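Local atomic coordinates of putative NTP pyrophosphohydrolase (PDB entry 3NL9), a protein that probably hydrolyses nucleoside triphosphates with release of pyrophosphate, as an all-helical, dimeric member of the MazG clan. Residues Val11-Gln16 with Ile122-Asn127; Phe18-Ala23 with Gln144-Pro149; Ala45-Leu50 with Thr58-Ala63; Pro116-Glu121 with Val164-Glu169. All coordinates share one frame; numbering follows the deposited sequence.

Interaction 1 (Val11-Gln16 with Ile122-Asn127). With EDO (1,2-ethanediol), chain B.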
loop_
_atom_site.group_PDB
_atom_site.type_symbol
_atom_site.label_atom_id
_atom_site.label_comp_id
_atom_site.label_asym_id
_atom_site.label_seq_id
_atom_site.Cartn_x
_atom_site.Cartn_y
_atom_site.Cartn_z
ATOM N N VAL A 11 12.254 -6.440 -2.391
ATOM C CA VAL A 11 11.149 -7.234 -2.944
ATOM C C VAL A 11 11.495 -7.833 -4.290
ATOM O O VAL A 11 11.099 -8.941 -4.583
ATOM C CB VAL A 11 9.835 -6.469 -3.072
ATOM C CG1 VAL A 11 8.710 -7.411 -3.646
ATOM C CG2 VAL A 11 9.446 -5.957 -1.747
ATOM N N LYS A 12 12.230 -7.092 -5.120
ATOM C CA LYS A 12 12.667 -7.634 -6.396
ATOM C C LYS A 12 13.492 -8.899 -6.168
ATOM O O LYS A 12 13.327 -9.931 -6.847
ATOM C CB LYS A 12 13.467 -6.570 -7.146
ATOM C CG LYS A 12 13.882 -7.001 -8.537
ATOM C CD LYS A 12 14.452 -5.838 -9.317
ATOM C CE LYS A 12 15.089 -6.352 -10.600
ATOM N NZ LYS A 12 15.402 -5.246 -11.529
ATOM N N GLN A 13 14.379 -8.818 -5.199
ATOM C CA GLN A 13 15.180 -9.966 -4.771
ATOM C C GLN A 13 14.300 -11.169 -4.301
ATOM O O GLN A 13 14.520 -12.305 -4.691
ATOM C CB GLN A 13 16.029 -9.500 -3.593
ATOM C CG GLN A 13 16.728 -10.616 -2.878
ATOM C CD GLN A 13 17.935 -10.976 -3.585
ATOM O OE1 GLN A 13 18.945 -10.259 -3.473
ATOM N NE2 GLN A 13 17.868 -12.058 -4.390
ATOM N N PHE A 14 13.330 -10.891 -3.435
ATOM C CA PHE A 14 12.386 -11.918 -2.976
ATOM C C PHE A 14 11.706 -12.572 -4.191
ATOM O O PHE A 14 11.667 -13.802 -4.305
ATOM C CB PHE A 14 11.360 -11.316 -2.003
ATOM C CG PHE A 14 10.319 -12.333 -1.499
ATOM C CD1 PHE A 14 10.690 -13.353 -0.636
ATOM C CD2 PHE A 14 9.020 -12.295 -1.955
ATOM C CE1 PHE A 14 9.751 -14.294 -0.190
ATOM C CE2 PHE A 14 8.091 -13.235 -1.533
ATOM C CZ PHE A 14 8.454 -14.222 -0.650
ATOM N N HIS A 15 11.224 -11.752 -5.132
ATOM C CA HIS A 15 10.599 -12.304 -6.342
ATOM C C HIS A 15 11.475 -13.244 -7.162
ATOM O O HIS A 15 10.994 -14.327 -7.563
ATOM C CB HIS A 15 10.003 -11.202 -7.245
ATOM C CG HIS A 15 8.673 -10.676 -6.774
ATOM N ND1 HIS A 15 7.605 -10.497 -7.628
ATOM C CD2 HIS A 15 8.251 -10.260 -5.552
ATOM C CE1 HIS A 15 6.579 -10.009 -6.953
ATOM N NE2 HIS A 15 6.942 -9.856 -5.690
ATOM N N GLN A 16 12.733 -12.860 -7.399
ATOM C CA GLN A 16 13.685 -13.720 -8.149
ATOM C C GLN A 16 13.902 -14.993 -7.343
ATOM O O GLN A 16 13.743 -16.076 -7.864
ATOM C CB GLN A 16 15.055 -13.045 -8.397
ATOM C CG GLN A 16 15.025 -11.817 -9.360
ATOM C CD GLN A 16 16.405 -11.137 -9.567
ATOM O OE1 GLN A 16 17.322 -11.723 -10.150
ATOM N NE2 GLN A 16 16.535 -9.895 -9.089
ATOM N N ILE A 122 12.632 -6.651 9.006
ATOM C CA ILE A 122 12.296 -7.905 9.699
ATOM C C ILE A 122 11.492 -8.840 8.763
ATOM O O ILE A 122 11.782 -10.050 8.645
ATOM C CB ILE A 122 11.551 -7.609 11.048
ATOM C CG1 ILE A 122 12.537 -7.003 12.041
ATOM C CG2 ILE A 122 10.907 -8.884 11.593
ATOM C CD1 ILE A 122 11.897 -6.224 13.150
ATOM N N VAL A 123 10.524 -8.273 8.049
ATOM C CA VAL A 123 9.672 -9.051 7.113
ATOM C C VAL A 123 10.539 -9.575 5.986
ATOM O O VAL A 123 10.490 -10.757 5.630
ATOM C CB VAL A 123 8.481 -8.186 6.577
ATOM C CG1 VAL A 123 7.745 -8.870 5.437
ATOM C CG2 VAL A 123 7.476 -7.928 7.682
ATOM N N GLN A 124 11.357 -8.698 5.420
ATOM C CA GLN A 124 12.286 -9.108 4.357
ATOM C C GLN A 124 13.194 -10.266 4.737
ATOM O O GLN A 124 13.391 -11.216 3.946
ATOM C CB GLN A 124 13.167 -7.901 3.938
ATOM C CG GLN A 124 14.243 -8.240 2.881
ATOM C CD GLN A 124 13.635 -8.662 1.562
ATOM O OE1 GLN A 124 12.441 -8.469 1.320
ATOM N NE2 GLN A 124 14.465 -9.145 0.666
ATOM N N GLN A 125 13.789 -10.173 5.921
ATOM C CA GLN A 125 14.771 -11.177 6.338
ATOM C C GLN A 125 14.107 -12.544 6.585
ATOM O O GLN A 125 14.626 -13.599 6.182
ATOM C CB GLN A 125 15.549 -10.683 7.556
ATOM C CG GLN A 125 16.444 -9.514 7.224
ATOM C CD GLN A 125 17.431 -9.127 8.321
ATOM O OE1 GLN A 125 17.651 -9.867 9.284
ATOM N NE2 GLN A 125 18.058 -7.969 8.147
ATOM N N ALA A 126 12.943 -12.518 7.203
ATOM C CA ALA A 126 12.148 -13.728 7.452
ATOM C C ALA A 126 11.679 -14.378 6.134
ATOM O O ALA A 126 11.697 -15.607 5.965
ATOM C CB ALA A 126 10.931 -13.364 8.359
ATOM N N ASN A 127 11.266 -13.539 5.184
ATOM C CA ASN A 127 10.869 -14.027 3.893
ATOM C C ASN A 127 12.059 -14.744 3.253
ATOM O O ASN A 127 11.915 -15.870 2.758
ATOM C CB ASN A 127 10.398 -12.868 2.990
ATOM C CG ASN A 127 8.927 -12.510 3.190
ATOM O OD1 ASN A 127 8.221 -13.156 3.968
ATOM N ND2 ASN A 127 8.446 -11.507 2.432
HETATM C C1 EDO B . 4.704 -11.779 -3.429
HETATM O O1 EDO B . 3.473 -11.655 -4.175
HETATM C C2 EDO B . 5.032 -10.436 -2.762
HETATM O O2 EDO B . 5.068 -9.346 -3.708
#
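F14 and N127 carry this contact, an aromatic face met by a primary amide within a near-parallel helix pair of an all-alpha fold. The N127 amide lies over the F14 ring, its plane tilted 28° from that of the ring, with ND2 above the centre at a height of 4.0 Å. At the rim of the same ring, F14 CE1 comes within 3.5 Å of N127 CB, so the methylene and the amide share the aromatic surface. With CG anti to the backbone N (chi1 179°), F14 extends its ring across toward the other helix, and the two side chains meet nearly at right angles. Looser packing joins the earlier turn: Q124 reaches back to V11, its OE1 lying 4.2 Å from V11 N, too far for a hydrogen bond. The polar end of Q124 is held by others, NE2 by the carbonyl of D10 and OE1 by the hydroxyl of Y103 of the second subunit.

No hydrogen bond spans the two segments. On the 11-16 side, H15 NE2 is bonded in the imidazole plane, at 2.8 Å, to O2 of a 1,2-ethanediol, probably from the crystallisation liquor; the diol is also bonded to R37 NH2. On the other flank of the imidazole, ND1 bonds to the P21 carbonyl.

Segments 11-16 of helix 7-17 and 122-127 of helix 117-128 run 16° apart, with axes 10.6 Å from each other at closest approach. Helix 156-170 packs on the latter through L159, which touches V123, while G107 of the second subunit lies against V11.

Interaction 2 (Phe18-Ala23 with Gln144-Pro149)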
loop_
_atom_site.group_PDB
_atom_site.type_symbol
_atom_site.label_atom_id
_atom_site.label_comp_id
_atom_site.label_asym_id
_atom_site.label_seq_id
_atom_site.Cartn_x
_atom_site.Cartn_y
_atom_site.Cartn_z
ATOM N N PHE A 18 12.228 -16.655 -5.067
ATOM C CA PHE A 18 11.070 -17.517 -4.821
ATOM C C PHE A 18 10.168 -17.681 -6.045
ATOM O O PHE A 18 9.025 -18.171 -5.937
ATOM C CB PHE A 18 10.309 -16.959 -3.591
ATOM C CG PHE A 18 11.059 -17.211 -2.320
ATOM C CD1 PHE A 18 10.888 -18.402 -1.615
ATOM C CD2 PHE A 18 12.013 -16.318 -1.874
ATOM C CE1 PHE A 18 11.663 -18.669 -0.487
ATOM C CE2 PHE A 18 12.792 -16.598 -0.746
ATOM C CZ PHE A 18 12.610 -17.745 -0.049
ATOM N N HIS A 19 10.714 -17.289 -7.202
ATOM C CA HIS A 19 10.084 -17.480 -8.509
ATOM C C HIS A 19 8.718 -16.791 -8.611
ATOM O O HIS A 19 7.775 -17.387 -9.112
ATOM C CB HIS A 19 9.915 -18.974 -8.863
ATOM C CG HIS A 19 11.173 -19.790 -8.768
ATOM N ND1 HIS A 19 11.168 -21.165 -8.888
ATOM C CD2 HIS A 19 12.468 -19.435 -8.566
ATOM C CE1 HIS A 19 12.405 -21.620 -8.768
ATOM N NE2 HIS A 19 13.210 -20.592 -8.561
ATOM N N HIS A 20 8.590 -15.564 -8.116
ATOM C CA HIS A 20 7.419 -14.745 -8.445
ATOM C C HIS A 20 7.742 -13.920 -9.685
ATOM O O HIS A 20 8.920 -13.762 -10.043
ATOM C CB HIS A 20 6.999 -13.849 -7.266
ATOM C CG HIS A 20 6.701 -14.612 -6.017
ATOM N ND1 HIS A 20 5.527 -15.302 -5.826
ATOM C CD2 HIS A 20 7.428 -14.795 -4.888
ATOM C CE1 HIS A 20 5.543 -15.885 -4.640
ATOM N NE2 HIS A 20 6.681 -15.583 -4.044
ATOM N N PRO A 21 6.693 -13.435 -10.377
ATOM C CA PRO A 21 6.895 -12.652 -11.586
ATOM C C PRO A 21 7.682 -11.391 -11.344
ATOM O O PRO A 21 7.549 -10.750 -10.282
ATOM C CB PRO A 21 5.454 -12.313 -12.049
ATOM C CG PRO A 21 4.597 -13.397 -11.458
ATOM C CD PRO A 21 5.254 -13.743 -10.148
ATOM N N GLY A 22 8.492 -11.037 -12.331
ATOM C CA GLY A 22 9.190 -9.773 -12.342
ATOM C C GLY A 22 9.483 -9.363 -13.778
ATOM O O GLY A 22 9.928 -10.174 -14.565
ATOM N N ALA A 23 9.258 -8.103 -14.107
ATOM C CA ALA A 23 9.609 -7.561 -15.442
ATOM C C ALA A 23 10.905 -6.721 -15.433
ATOM O O ALA A 23 11.081 -5.840 -14.599
ATOM C CB ALA A 23 8.452 -6.733 -15.998
ATOM N N GLN A 144 1.514 -24.306 -5.607
ATOM C CA GLN A 144 2.905 -23.828 -5.576
ATOM C C GLN A 144 3.194 -22.793 -4.481
ATOM O O GLN A 144 4.064 -21.932 -4.656
ATOM C CB GLN A 144 3.296 -23.260 -6.953
ATOM C CG GLN A 144 3.303 -24.289 -8.077
ATOM C CD GLN A 144 4.153 -25.505 -7.746
ATOM O OE1 GLN A 144 3.677 -26.462 -7.136
ATOM N NE2 GLN A 144 5.415 -25.468 -8.144
ATOM N N LYS A 145 2.469 -22.871 -3.363
ATOM C CA LYS A 145 2.670 -21.937 -2.265
ATOM C C LYS A 145 4.084 -22.152 -1.707
ATOM O O LYS A 145 4.538 -23.294 -1.574
ATOM C CB LYS A 145 1.623 -22.132 -1.155
ATOM C CG LYS A 145 1.583 -20.979 -0.151
ATOM C CD LYS A 145 0.621 -21.218 1.011
ATOM C CE LYS A 145 0.548 -19.988 1.929
ATOM N NZ LYS A 145 0.671 -20.347 3.370
ATOM N N VAL A 146 4.785 -21.054 -1.441
ATOM C CA VAL A 146 6.090 -21.133 -0.787
ATOM C C VAL A 146 5.849 -21.546 0.671
ATOM O O VAL A 146 5.105 -20.880 1.400
ATOM C CB VAL A 146 6.855 -19.781 -0.808
ATOM C CG1 VAL A 146 8.190 -19.897 -0.036
ATOM C CG2 VAL A 146 7.117 -19.329 -2.256
HETATM N N MSE A 147 6.515 -22.613 1.091
HETATM C CA MSE A 147 6.336 -23.175 2.436
HETATM C C MSE A 147 7.495 -22.787 3.356
HETATM O O MSE A 147 8.596 -22.515 2.885
HETATM C CB MSE A 147 6.256 -24.694 2.333
HETATM C CG MSE A 147 5.116 -25.185 1.431
HETATM SE SE MSE A 147 3.357 -24.816 2.185
HETATM C CE MSE A 147 3.138 -22.903 2.201
ATOM N N LYS A 148 7.218 -22.753 4.657
ATOM C CA LYS A 148 8.227 -22.416 5.657
ATOM C C LYS A 148 9.077 -23.658 5.972
ATOM O O LYS A 148 8.548 -24.759 6.146
ATOM C CB LYS A 148 7.574 -21.896 6.955
ATOM C CG LYS A 148 6.464 -20.831 6.822
ATOM C CD LYS A 148 5.651 -20.764 8.144
ATOM C CE LYS A 148 4.228 -20.198 7.991
ATOM N NZ LYS A 148 4.196 -18.807 7.528
ATOM N N PRO A 149 10.403 -23.502 6.056
ATOM C CA PRO A 149 11.188 -24.684 6.407
ATOM C C PRO A 149 11.203 -24.938 7.910
ATOM O O PRO A 149 10.921 -24.026 8.702
ATOM C CB PRO A 149 12.596 -24.331 5.912
ATOM C CG PRO A 149 12.657 -22.843 6.071
ATOM C CD PRO A 149 11.255 -22.319 5.820
#
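F18 and V146 mark where the two loops come nearest, their CA atoms 7.4 Å apart, just where segment 18-23 leaves helix 7-17 through a Schellman motif with H19, at positive phi, as C-prime residue. The F18-V146 contact is apolar. V146 CG1 sits 3.5 Å from F18 CD1 and almost as near to CE1, so this branch lies by the CD1-CE1 bond. The other branch, CG2, touches F18 CD1 as well and also faces H20, standing 4.2 Å from NE2 of that imidazole. V146 chi1 of 177° places the two branches, CG1 anti to the backbone N and CG2 beside it. F18 O lies 3.8 Å above the plane of the H20 ring, displaced toward the rim. With an alanine here in place of V146 both methyls go, and the CD1 side of F18 and the NE2 end of H20 would probably lose the apolar neighbour they share. The contact lies at the C-terminal end of helix 7-17: F18 stacks on F14 of that helix, H20 meets the rings of F14 and H15, and P137 of the loop between helix 117-128 and helix 156-170 packs on F18.

Interaction 3 (Ala45-Leu50 with Thr58-Ala63)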
loop_
_atom_site.group_PDB
_atom_site.type_symbol
_atom_site.label_atom_id
_atom_site.label_comp_id
_atom_site.label_asym_id
_atom_site.label_seq_id
_atom_site.Cartn_x
_atom_site.Cartn_y
_atom_site.Cartn_z
ATOM N N ALA A 45 -3.920 -4.228 4.052
ATOM C CA ALA A 45 -4.158 -2.778 4.301
ATOM C C ALA A 45 -5.585 -2.489 4.769
ATOM O O ALA A 45 -5.816 -1.461 5.422
ATOM C CB ALA A 45 -3.883 -1.961 3.063
ATOM N N VAL A 46 -6.536 -3.362 4.419
ATOM C CA VAL A 46 -7.938 -3.154 4.830
ATOM C C VAL A 46 -8.341 -4.141 5.928
ATOM O O VAL A 46 -8.655 -3.725 7.025
ATOM C CB VAL A 46 -8.924 -3.237 3.637
ATOM C CG1 VAL A 46 -10.387 -2.985 4.097
ATOM C CG2 VAL A 46 -8.499 -2.245 2.531
ATOM N N VAL A 47 -8.360 -5.439 5.631
ATOM C CA VAL A 47 -9.005 -6.403 6.539
ATOM C C VAL A 47 -8.180 -6.588 7.814
ATOM O O VAL A 47 -8.695 -6.339 8.908
ATOM C CB VAL A 47 -9.311 -7.774 5.862
ATOM C CG1 VAL A 47 -9.974 -8.743 6.865
ATOM C CG2 VAL A 47 -10.208 -7.587 4.595
ATOM N N GLU A 48 -6.908 -6.985 7.689
ATOM C CA GLU A 48 -6.087 -7.209 8.899
ATOM C C GLU A 48 -5.890 -5.921 9.678
ATOM O O GLU A 48 -5.973 -5.928 10.900
ATOM C CB GLU A 48 -4.681 -7.790 8.580
ATOM C CG GLU A 48 -4.703 -9.121 7.904
ATOM C CD GLU A 48 -4.998 -10.283 8.866
ATOM O OE1 GLU A 48 -4.797 -10.126 10.097
ATOM O OE2 GLU A 48 -5.413 -11.356 8.369
ATOM N N PHE A 49 -5.621 -4.823 8.967
ATOM C CA PHE A 49 -5.457 -3.502 9.596
ATOM C C PHE A 49 -6.716 -3.095 10.408
ATOM O O PHE A 49 -6.613 -2.576 11.556
ATOM C CB PHE A 49 -5.130 -2.477 8.501
ATOM C CG PHE A 49 -5.050 -1.076 8.972
ATOM C CD1 PHE A 49 -3.912 -0.615 9.615
ATOM C CD2 PHE A 49 -6.120 -0.201 8.787
ATOM C CE1 PHE A 49 -3.840 0.707 10.060
ATOM C CE2 PHE A 49 -6.056 1.120 9.248
ATOM C CZ PHE A 49 -4.930 1.565 9.886
ATOM N N LEU A 50 -7.890 -3.292 9.818
ATOM C CA LEU A 50 -9.154 -2.911 10.497
ATOM C C LEU A 50 -9.510 -3.854 11.656
ATOM O O LEU A 50 -10.068 -3.434 12.663
ATOM C CB LEU A 50 -10.312 -2.780 9.476
ATOM C CG LEU A 50 -10.201 -1.591 8.519
ATOM C CD1 LEU A 50 -11.423 -1.405 7.570
ATOM C CD2 LEU A 50 -9.943 -0.326 9.354
ATOM N N THR A 58 -18.674 -6.079 16.723
ATOM C CA THR A 58 -19.582 -4.979 16.359
ATOM C C THR A 58 -18.815 -3.809 15.705
ATOM O O THR A 58 -19.207 -3.323 14.625
ATOM C CB THR A 58 -20.374 -4.519 17.579
ATOM O OG1 THR A 58 -21.139 -5.626 18.104
ATOM C CG2 THR A 58 -21.319 -3.358 17.232
ATOM N N GLU A 59 -17.721 -3.383 16.347
ATOM C CA GLU A 59 -16.812 -2.333 15.799
ATOM C C GLU A 59 -16.315 -2.716 14.439
ATOM O O GLU A 59 -16.295 -1.914 13.498
ATOM C CB GLU A 59 -15.561 -2.144 16.691
ATOM C CG GLU A 59 -15.828 -1.329 17.938
ATOM C CD GLU A 59 -14.593 -0.712 18.559
ATOM O OE1 GLU A 59 -13.443 -1.202 18.366
ATOM O OE2 GLU A 59 -14.790 0.290 19.270
ATOM N N PHE A 60 -15.841 -3.951 14.360
ATOM C CA PHE A 60 -15.108 -4.395 13.208
ATOM C C PHE A 60 -16.041 -4.454 11.986
ATOM O O PHE A 60 -15.710 -3.949 10.913
ATOM C CB PHE A 60 -14.453 -5.734 13.509
ATOM C CG PHE A 60 -13.817 -6.364 12.331
ATOM C CD1 PHE A 60 -12.903 -5.662 11.581
ATOM C CD2 PHE A 60 -14.126 -7.673 11.975
ATOM C CE1 PHE A 60 -12.304 -6.229 10.492
ATOM C CE2 PHE A 60 -13.536 -8.248 10.868
ATOM C CZ PHE A 60 -12.625 -7.534 10.131
ATOM N N LEU A 61 -17.214 -5.030 12.185
ATOM C CA LEU A 61 -18.205 -5.115 11.133
ATOM C C LEU A 61 -18.680 -3.723 10.679
ATOM O O LEU A 61 -18.848 -3.492 9.468
ATOM C CB LEU A 61 -19.382 -6.014 11.578
ATOM C CG LEU A 61 -19.073 -7.509 11.617
ATOM C CD1 LEU A 61 -20.317 -8.350 11.950
ATOM C CD2 LEU A 61 -18.420 -7.917 10.284
ATOM N N ALA A 62 -18.854 -2.781 11.619
ATOM C CA ALA A 62 -19.275 -1.419 11.243
ATOM C C ALA A 62 -18.186 -0.753 10.384
ATOM O O ALA A 62 -18.499 -0.055 9.428
ATOM C CB ALA A 62 -19.622 -0.564 12.489
ATOM N N ALA A 63 -16.917 -1.033 10.690
ATOM C CA ALA A 63 -15.779 -0.444 9.983
ATOM C C ALA A 63 -15.697 -1.047 8.569
ATOM O O ALA A 63 -15.469 -0.324 7.587
ATOM C CB ALA A 63 -14.466 -0.701 10.759
#
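V47 and L50 on one arm, and F60 and A63 on the other, form the buried seam of an antiparallel helical hairpin within the all-alpha MazG-type fold. The arms are helix 31-52 and helix 57-79, joined by only a short turn; their segments 45-50 and 58-63 run at 161° to each other, with axes 10.7 Å apart at closest approach.

A wider, pi-type turn at 45-48 opens this segment. V47, whose side chain also packs on S78 of the second subunit, meets the end of the F60 ring in two ways: its CG1 stands 4.4 Å from CZ of F60, and its carbonyl oxygen is 3.9 Å from F60 CE1. One turn on, L50 takes up the other part of the seam. Its CB approaches F60 CE1 at 4.1 Å, while L50 O, which accepts a bond from the hydroxyl of S54, lies 3.8 Å from F60 CD1. The ring therefore touches backbone as well as side chain, a placement that chi1 of 173° makes possible by swinging CG anti to the F60 backbone N and out across the hairpin. H51 adds an edge-to-face partner for that ring. A serine in place of F60 would reach none of this, and is likely to open a gap between the arms beside V47 and L50, leaving H51 without its aromatic mate.

A63, against which V35 of the second subunit also packs, closes the seam a turn beyond F60. There the extended L50 side chain brings CD1 to 4.2 Å from A63 O, with the methyl A63 CB at 4.5 Å from the same CD1.

Interaction 4 (Pro116-Glu121 with Val164-Glu169)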
loop_
_atom_site.group_PDB
_atom_site.type_symbol
_atom_site.label_atom_id
_atom_site.label_comp_id
_atom_site.label_asym_id
_atom_site.label_seq_id
_atom_site.Cartn_x
_atom_site.Cartn_y
_atom_site.Cartn_z
ATOM N N PRO A 116 8.761 2.760 9.326
ATOM C CA PRO A 116 8.548 1.479 8.635
ATOM C C PRO A 116 9.810 0.682 8.295
ATOM O O PRO A 116 9.745 -0.552 8.140
ATOM C CB PRO A 116 7.857 1.903 7.313
ATOM C CG PRO A 116 8.343 3.242 7.052
ATOM C CD PRO A 116 8.389 3.890 8.448
ATOM N N GLY A 117 10.933 1.366 8.121
ATOM C CA GLY A 117 12.159 0.698 7.661
ATOM C C GLY A 117 12.561 -0.559 8.446
ATOM O O GLY A 117 12.781 -1.624 7.856
ATOM N N PRO A 118 12.653 -0.449 9.762
ATOM C CA PRO A 118 13.064 -1.602 10.591
ATOM C C PRO A 118 12.055 -2.726 10.594
ATOM O O PRO A 118 12.428 -3.893 10.688
ATOM C CB PRO A 118 13.206 -1.000 11.986
ATOM C CG PRO A 118 13.470 0.463 11.745
ATOM C CD PRO A 118 12.653 0.809 10.535
ATOM N N LEU A 119 10.765 -2.384 10.492
ATOM C CA LEU A 119 9.739 -3.396 10.398
ATOM C C LEU A 119 9.806 -4.114 9.059
ATOM O O LEU A 119 9.719 -5.344 9.004
ATOM C CB LEU A 119 8.352 -2.772 10.606
ATOM C CG LEU A 119 8.074 -2.101 11.966
ATOM C CD1 LEU A 119 6.750 -1.261 11.892
ATOM C CD2 LEU A 119 7.986 -3.124 13.090
ATOM N N PHE A 120 9.923 -3.348 7.970
ATOM C CA PHE A 120 10.084 -3.948 6.638
ATOM C C PHE A 120 11.335 -4.879 6.621
ATOM O O PHE A 120 11.293 -5.960 6.062
ATOM C CB PHE A 120 10.216 -2.847 5.553
ATOM C CG PHE A 120 10.523 -3.389 4.168
ATOM C CD1 PHE A 120 11.805 -3.686 3.805
ATOM C CD2 PHE A 120 9.502 -3.590 3.246
ATOM C CE1 PHE A 120 12.096 -4.172 2.556
ATOM C CE2 PHE A 120 9.787 -4.074 1.953
ATOM C CZ PHE A 120 11.073 -4.367 1.617
ATOM N N GLU A 121 12.431 -4.434 7.224
ATOM C CA GLU A 121 13.675 -5.246 7.298
ATOM C C GLU A 121 13.438 -6.622 7.949
ATOM O O GLU A 121 13.955 -7.626 7.494
ATOM C CB GLU A 121 14.753 -4.467 8.063
ATOM C CG GLU A 121 16.109 -5.148 8.111
ATOM C CD GLU A 121 17.185 -4.262 8.783
ATOM O OE1 GLU A 121 17.001 -3.020 8.860
ATOM O OE2 GLU A 121 18.214 -4.816 9.220
ATOM N N VAL A 164 7.915 -2.086 20.342
ATOM C CA VAL A 164 8.314 -1.733 21.740
ATOM C C VAL A 164 9.627 -0.935 21.769
ATOM O O VAL A 164 9.749 0.043 22.498
ATOM C CB VAL A 164 8.429 -2.987 22.653
ATOM C CG1 VAL A 164 8.922 -2.615 24.085
ATOM C CG2 VAL A 164 7.087 -3.709 22.738
ATOM N N ARG A 165 10.610 -1.342 20.961
ATOM C CA ARG A 165 11.867 -0.604 20.862
ATOM C C ARG A 165 11.639 0.863 20.425
ATOM O O ARG A 165 12.186 1.788 21.015
ATOM C CB ARG A 165 12.835 -1.289 19.883
ATOM C CG ARG A 165 14.228 -0.644 19.844
ATOM C CD ARG A 165 15.046 -1.076 18.634
ATOM N NE ARG A 165 14.557 -0.479 17.382
ATOM C CZ ARG A 165 14.714 0.800 17.039
ATOM N NH1 ARG A 165 15.348 1.656 17.850
ATOM N NH2 ARG A 165 14.228 1.228 15.874
ATOM N N GLN A 166 10.852 1.059 19.376
ATOM C CA GLN A 166 10.491 2.416 18.938
ATOM C C GLN A 166 9.727 3.218 19.998
ATOM O O GLN A 166 10.026 4.407 20.207
ATOM C CB GLN A 166 9.691 2.391 17.651
ATOM C CG GLN A 166 10.493 1.909 16.469
ATOM C CD GLN A 166 9.793 2.179 15.154
ATOM O OE1 GLN A 166 9.058 3.152 15.026
ATOM N NE2 GLN A 166 10.028 1.319 14.176
HETATM N N MSE A 167 8.804 2.562 20.697
HETATM C CA MSE A 167 8.104 3.207 21.805
HETATM C C MSE A 167 9.108 3.675 22.844
HETATM O O MSE A 167 9.015 4.814 23.341
HETATM C CB MSE A 167 7.094 2.265 22.480
HETATM C CG MSE A 167 5.884 1.882 21.609
HETATM SE SE MSE A 167 4.758 0.501 22.412
HETATM C CE MSE A 167 4.129 1.437 24.018
ATOM N N LYS A 168 10.070 2.809 23.173
ATOM C CA LYS A 168 11.121 3.175 24.148
ATOM C C LYS A 168 12.035 4.316 23.679
ATOM O O LYS A 168 12.357 5.220 24.458
ATOM C CB LYS A 168 11.973 1.955 24.514
ATOM C CG LYS A 168 11.277 0.969 25.420
ATOM C CD LYS A 168 12.260 -0.119 25.870
ATOM C CE LYS A 168 11.538 -1.381 26.307
ATOM N NZ LYS A 168 12.477 -2.533 26.335
ATOM N N GLU A 169 12.463 4.254 22.419
ATOM C CA GLU A 169 13.281 5.300 21.812
ATOM C C GLU A 169 12.596 6.674 21.832
ATOM O O GLU A 169 13.254 7.697 22.066
ATOM C CB GLU A 169 13.633 4.888 20.377
ATOM C CG GLU A 169 14.583 5.823 19.611
ATOM C CD GLU A 169 14.720 5.421 18.139
ATOM O OE1 GLU A 169 13.833 5.767 17.323
ATOM O OE2 GLU A 169 15.711 4.744 17.797
#
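P118 touches both R165 and Q166 through a single atom, the CG at the corner of its ring. R165 NH2 and P118 CG are 4.3 Å apart, and the proline carbon lies at the edge of the guanidinium, near its plane. Q166 NE2 stands at the same 4.3 Å from P118 CG, so the ring corner rests against the nitrogen ends of two neighbouring side chains. No hydrogen bond spans the segments.

What positions the two side chains comes from helix 156-170 and its surroundings. R165 NH1 donates to E169 OE2 at 3.1 Å, a salt bridge between residues one helical turn apart; OE2 lies close to the guanidinium plane, whereas NH1 meets OE2 from well above the carboxylate plane, 64° out of it. To get there R165 leaves its backbone extended and then bends at chi3, 72°, which turns the guanidinium toward E169. Such an i to i+4 pair is a classic helix-surface bridge, and R165 NE also makes a salt bridge with E162, three residues earlier. The same E162 accepts from Q166 NE2, while Q166 OE1 takes the backbone N-H of E115, tying helix 156-170 to the residues that lead into helix 117-128.

Farther out, L119, next to P118, packs on L159, E162 and V163, and F109 of helix 87-112 lies against both P116 and L119. From the second subunit, P26 packs on Q166, and Y103 meets the ring of F120.

In the fold
From the N terminus, interaction 1 draws helix 7-17 against helix 117-128, closing a loop of more than a hundred residues that holds the hairpin of interaction 3. Interaction 2 starts just past helix 7-17 and ends in the loop before helix 156-170, so it crosses interaction 1; the two touch through H15, F14 and N127. Interaction 3 lies within the spans of both, some 27 to 29 Å away between centres and on the far side of the chain's centre. Interaction 4 opens on helix 117-128 after interaction 3 has closed, and crosses interactions 1 and 2 to bind helix 156-170. All four also border the second subunit.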